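Local coordinates for TT1696 protein (Thermus thermophilus, PDB 1UFB) that is of unknown function but has an all-helical HEPN domain and may bind DNA, at residues Asp60-Leu65 against Leu120-Glu125. Residues are numbered along the deposited sequence; the frame is centred on the assembly and turned at random.
Sequences DLLADL and LAFVEE
Leu62 and Leu65 meet Phe122 across two backbones that stay well apart, the closest CA atoms being those of Leu62 and Val123 at 10.3 Å. Segment 60-65 carries the last turn of the short helix 58-63 and the residues that leave it. The bond from Asp64 N to Asp60 O, 3.0 Å, belongs to that turn. Segment 120-125 is regular helix near the C-terminal end of helix 106-126. No hydrogen bond joins the two segments, and side chains alone bridge the gap.

Phe122 supplies the ring that both leucines meet. Its CG is anti to the backbone N (chi1 161°), which sends the ring out from its helix toward the leucines. Leu65 comes from the opposite direction. Its CD1 sits at the ring edge, in the ring plane, 3.9 Å from Phe122 CE2 and 4.0 Å from Phe122 CZ. Leu62 arrives at a slant, with CD2 4.1 Å from Phe122 CE2. CE2 therefore receives a methyl from each leucine. The contact is purely apolar and small, 84 Å² in all, with Leu62 and Phe122 buried.

Other parts of the chain pack around these three side chains. Leu75 of helix 73-83 touches both Leu62 and Phe122, while Leu65 also rests on Leu45 and His46 of helix 27-48. Val69 and Pro72 add to the surroundings of the ring.

This is hydrophobic core packing in an all-helical HEPN domain. It joins the end of a short helix in the connection after helix 27-48 to the long C-terminal helix of the bundle.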
ATOM      1  N   ASP A  60     -17.449   5.617  -2.734  1.00 24.59           N
ATOM      2  CA  ASP A  60     -17.748   7.001  -2.295  1.00 25.52           C
ATOM      3  C   ASP A  60     -17.146   8.024  -3.301  1.00 28.26           C
ATOM      4  O   ASP A  60     -17.721   9.081  -3.538  1.00 27.20           O
ATOM      5  CB  ASP A  60     -17.115   7.351  -0.949  1.00 23.43           C
ATOM      6  CG  ASP A  60     -17.843   6.728   0.250  1.00 29.53           C
ATOM      7  OD1 ASP A  60     -19.004   7.034   0.478  1.00 27.91           O
ATOM      8  OD2 ASP A  60     -17.236   5.951   0.989  1.00 32.56           O
ATOM      9  N   LEU A  61     -15.942   7.719  -3.808  1.00 24.94           N
ATOM     10  CA  LEU A  61     -15.253   8.604  -4.737  1.00 28.27           C
ATOM     11  C   LEU A  61     -16.085   8.884  -5.996  1.00 26.02           C
ATOM     12  O   LEU A  61     -16.083  10.026  -6.513  1.00 27.72           O
ATOM     13  CB  LEU A  61     -13.859   8.020  -5.105  1.00 24.99           C
ATOM     14  CG  LEU A  61     -12.918   8.179  -3.874  1.00 28.13           C
ATOM     15  CD1 LEU A  61     -11.545   7.494  -4.148  1.00 24.69           C
ATOM     16  CD2 LEU A  61     -12.695   9.642  -3.558  1.00 26.79           C
ATOM     17  N   LEU A  62     -16.785   7.850  -6.455  1.00 25.63           N
ATOM     18  CA  LEU A  62     -17.649   7.960  -7.612  1.00 25.04           C
ATOM     19  C   LEU A  62     -18.964   8.647  -7.256  1.00 28.27           C
ATOM     20  O   LEU A  62     -19.511   9.354  -8.062  1.00 26.66           O
ATOM     21  CB  LEU A  62     -18.007   6.584  -8.141  1.00 24.10           C
ATOM     22  CG  LEU A  62     -16.914   5.858  -8.951  1.00 26.87           C
ATOM     23  CD1 LEU A  62     -17.349   4.403  -9.230  1.00 24.47           C
ATOM     24  CD2 LEU A  62     -16.670   6.586 -10.243  1.00 24.70           C
ATOM     25  N   ALA A  63     -19.494   8.373  -6.068  1.00 28.16           N
ATOM     26  CA  ALA A  63     -20.783   8.946  -5.627  1.00 32.16           C
ATOM     27  C   ALA A  63     -20.728  10.411  -5.345  1.00 32.78           C
ATOM     28  O   ALA A  63     -21.749  11.103  -5.456  1.00 35.39           O
ATOM     29  CB  ALA A  63     -21.287   8.219  -4.338  1.00 33.25           C
ATOM     30  N   ASP A  64     -19.566  10.898  -4.959  1.00 32.61           N
ATOM     31  CA  ASP A  64     -19.425  12.298  -4.597  1.00 35.44           C
ATOM     32  C   ASP A  64     -19.085  13.216  -5.781  1.00 35.99           C
ATOM     33  O   ASP A  64     -18.882  14.401  -5.595  1.00 31.63           O
ATOM     34  CB  ASP A  64     -18.326  12.442  -3.519  1.00 37.38           C
ATOM     35  CG  ASP A  64     -18.678  11.719  -2.182  1.00 41.85           C
ATOM     36  OD1 ASP A  64     -19.868  11.350  -1.940  1.00 40.62           O
ATOM     37  OD2 ASP A  64     -17.736  11.517  -1.360  1.00 41.27           O
ATOM     38  N   LEU A  65     -18.986  12.672  -6.986  1.00 35.06           N
ATOM     39  CA  LEU A  65     -18.652  13.520  -8.147  1.00 36.27           C
ATOM     40  C   LEU A  65     -19.767  14.523  -8.520  1.00 38.63           C
ATOM     41  O   LEU A  65     -20.948  14.257  -8.279  1.00 36.92           O
ATOM     42  CB  LEU A  65     -18.358  12.640  -9.340  1.00 33.19           C
ATOM     43  CG  LEU A  65     -17.026  11.908  -9.314  1.00 31.43           C
ATOM     44  CD1 LEU A  65     -17.037  10.866 -10.448  1.00 30.30           C
ATOM     45  CD2 LEU A  65     -15.857  12.908  -9.372  1.00 28.65           C
ATOM     46  N   LEU A 120      -9.546   4.719 -14.681  1.00 25.41           N
ATOM     47  CA  LEU A 120      -8.572   5.674 -15.206  1.00 27.27           C
ATOM     48  C   LEU A 120      -9.062   6.289 -16.514  1.00 24.32           C
ATOM     49  O   LEU A 120      -8.938   7.524 -16.724  1.00 28.10           O
ATOM     50  CB  LEU A 120      -7.249   4.961 -15.529  1.00 27.52           C
ATOM     51  CG  LEU A 120      -6.160   5.380 -14.556  1.00 37.52           C
ATOM     52  CD1 LEU A 120      -5.884   6.909 -14.766  1.00 40.24           C
ATOM     53  CD2 LEU A 120      -6.688   5.040 -13.108  1.00 38.97           C
ATOM     54  N   ALA A 121      -9.626   5.446 -17.362  1.00 25.14           N
ATOM     55  CA  ALA A 121     -10.065   5.936 -18.723  1.00 28.38           C
ATOM     56  C   ALA A 121     -11.247   6.889 -18.578  1.00 28.99           C
ATOM     57  O   ALA A 121     -11.321   7.898 -19.259  1.00 32.14           O
ATOM     58  CB  ALA A 121     -10.418   4.734 -19.632  1.00 28.88           C
ATOM     59  N   PHE A 122     -12.155   6.563 -17.675  1.00 29.24           N
ATOM     60  CA  PHE A 122     -13.330   7.411 -17.372  1.00 32.43           C
ATOM     61  C   PHE A 122     -12.769   8.752 -16.857  1.00 33.98           C
ATOM     62  O   PHE A 122     -13.139   9.843 -17.326  1.00 34.33           O
ATOM     63  CB  PHE A 122     -14.192   6.684 -16.314  1.00 34.08           C
ATOM     64  CG  PHE A 122     -15.173   7.563 -15.567  1.00 38.97           C
ATOM     65  CD1 PHE A 122     -16.414   7.887 -16.112  1.00 38.54           C
ATOM     66  CD2 PHE A 122     -14.843   8.059 -14.290  1.00 39.37           C
ATOM     67  CE1 PHE A 122     -17.306   8.700 -15.404  1.00 39.00           C
ATOM     68  CE2 PHE A 122     -15.736   8.876 -13.575  1.00 38.01           C
ATOM     69  CZ  PHE A 122     -16.964   9.197 -14.133  1.00 36.35           C
ATOM     70  N   VAL A 123     -11.842   8.698 -15.906  1.00 31.73           N
ATOM     71  CA  VAL A 123     -11.276   9.936 -15.404  1.00 29.36           C
ATOM     72  C   VAL A 123     -10.560  10.752 -16.515  1.00 33.73           C
ATOM     73  O   VAL A 123     -10.695  11.991 -16.599  1.00 33.61           O
ATOM     74  CB  VAL A 123     -10.274   9.642 -14.242  1.00 29.56           C
ATOM     75  CG1 VAL A 123      -9.426  10.890 -13.977  1.00 27.73           C
ATOM     76  CG2 VAL A 123     -11.070   9.252 -12.956  1.00 23.63           C
ATOM     77  N   GLU A 124      -9.779  10.080 -17.349  1.00 32.28           N
ATOM     78  CA  GLU A 124      -9.034  10.818 -18.381  1.00 39.29           C
ATOM     79  C   GLU A 124     -10.001  11.523 -19.342  1.00 41.17           C
ATOM     80  O   GLU A 124      -9.751  12.647 -19.778  1.00 41.66           O
ATOM     81  CB  GLU A 124      -8.072   9.890 -19.147  1.00 37.78           C
ATOM     82  CG  GLU A 124      -6.763   9.625 -18.361  1.00 38.98           C
ATOM     83  CD  GLU A 124      -6.054   8.295 -18.734  1.00 45.71           C
ATOM     84  OE1 GLU A 124      -6.598   7.523 -19.576  1.00 44.63           O
ATOM     85  OE2 GLU A 124      -4.964   8.028 -18.156  1.00 44.63           O
ATOM     86  N   GLU A 125     -11.131  10.897 -19.607  1.00 42.87           N
ATOM     87  CA  GLU A 125     -12.070  11.538 -20.485  1.00 48.38           C
ATOM     88  C   GLU A 125     -12.913  12.612 -19.790  1.00 48.81           C
ATOM     89  O   GLU A 125     -13.406  13.510 -20.460  1.00 48.10           O
ATOM     90  CB  GLU A 125     -12.944  10.494 -21.164  1.00 51.25           C
ATOM     91  CG  GLU A 125     -14.302  10.313 -20.605  1.00 58.00           C
ATOM     92  CD  GLU A 125     -14.684   8.872 -20.690  1.00 62.92           C
ATOM     93  OE1 GLU A 125     -14.028   8.165 -21.488  1.00 66.05           O
ATOM     94  OE2 GLU A 125     -15.615   8.431 -19.977  1.00 66.33           O
TER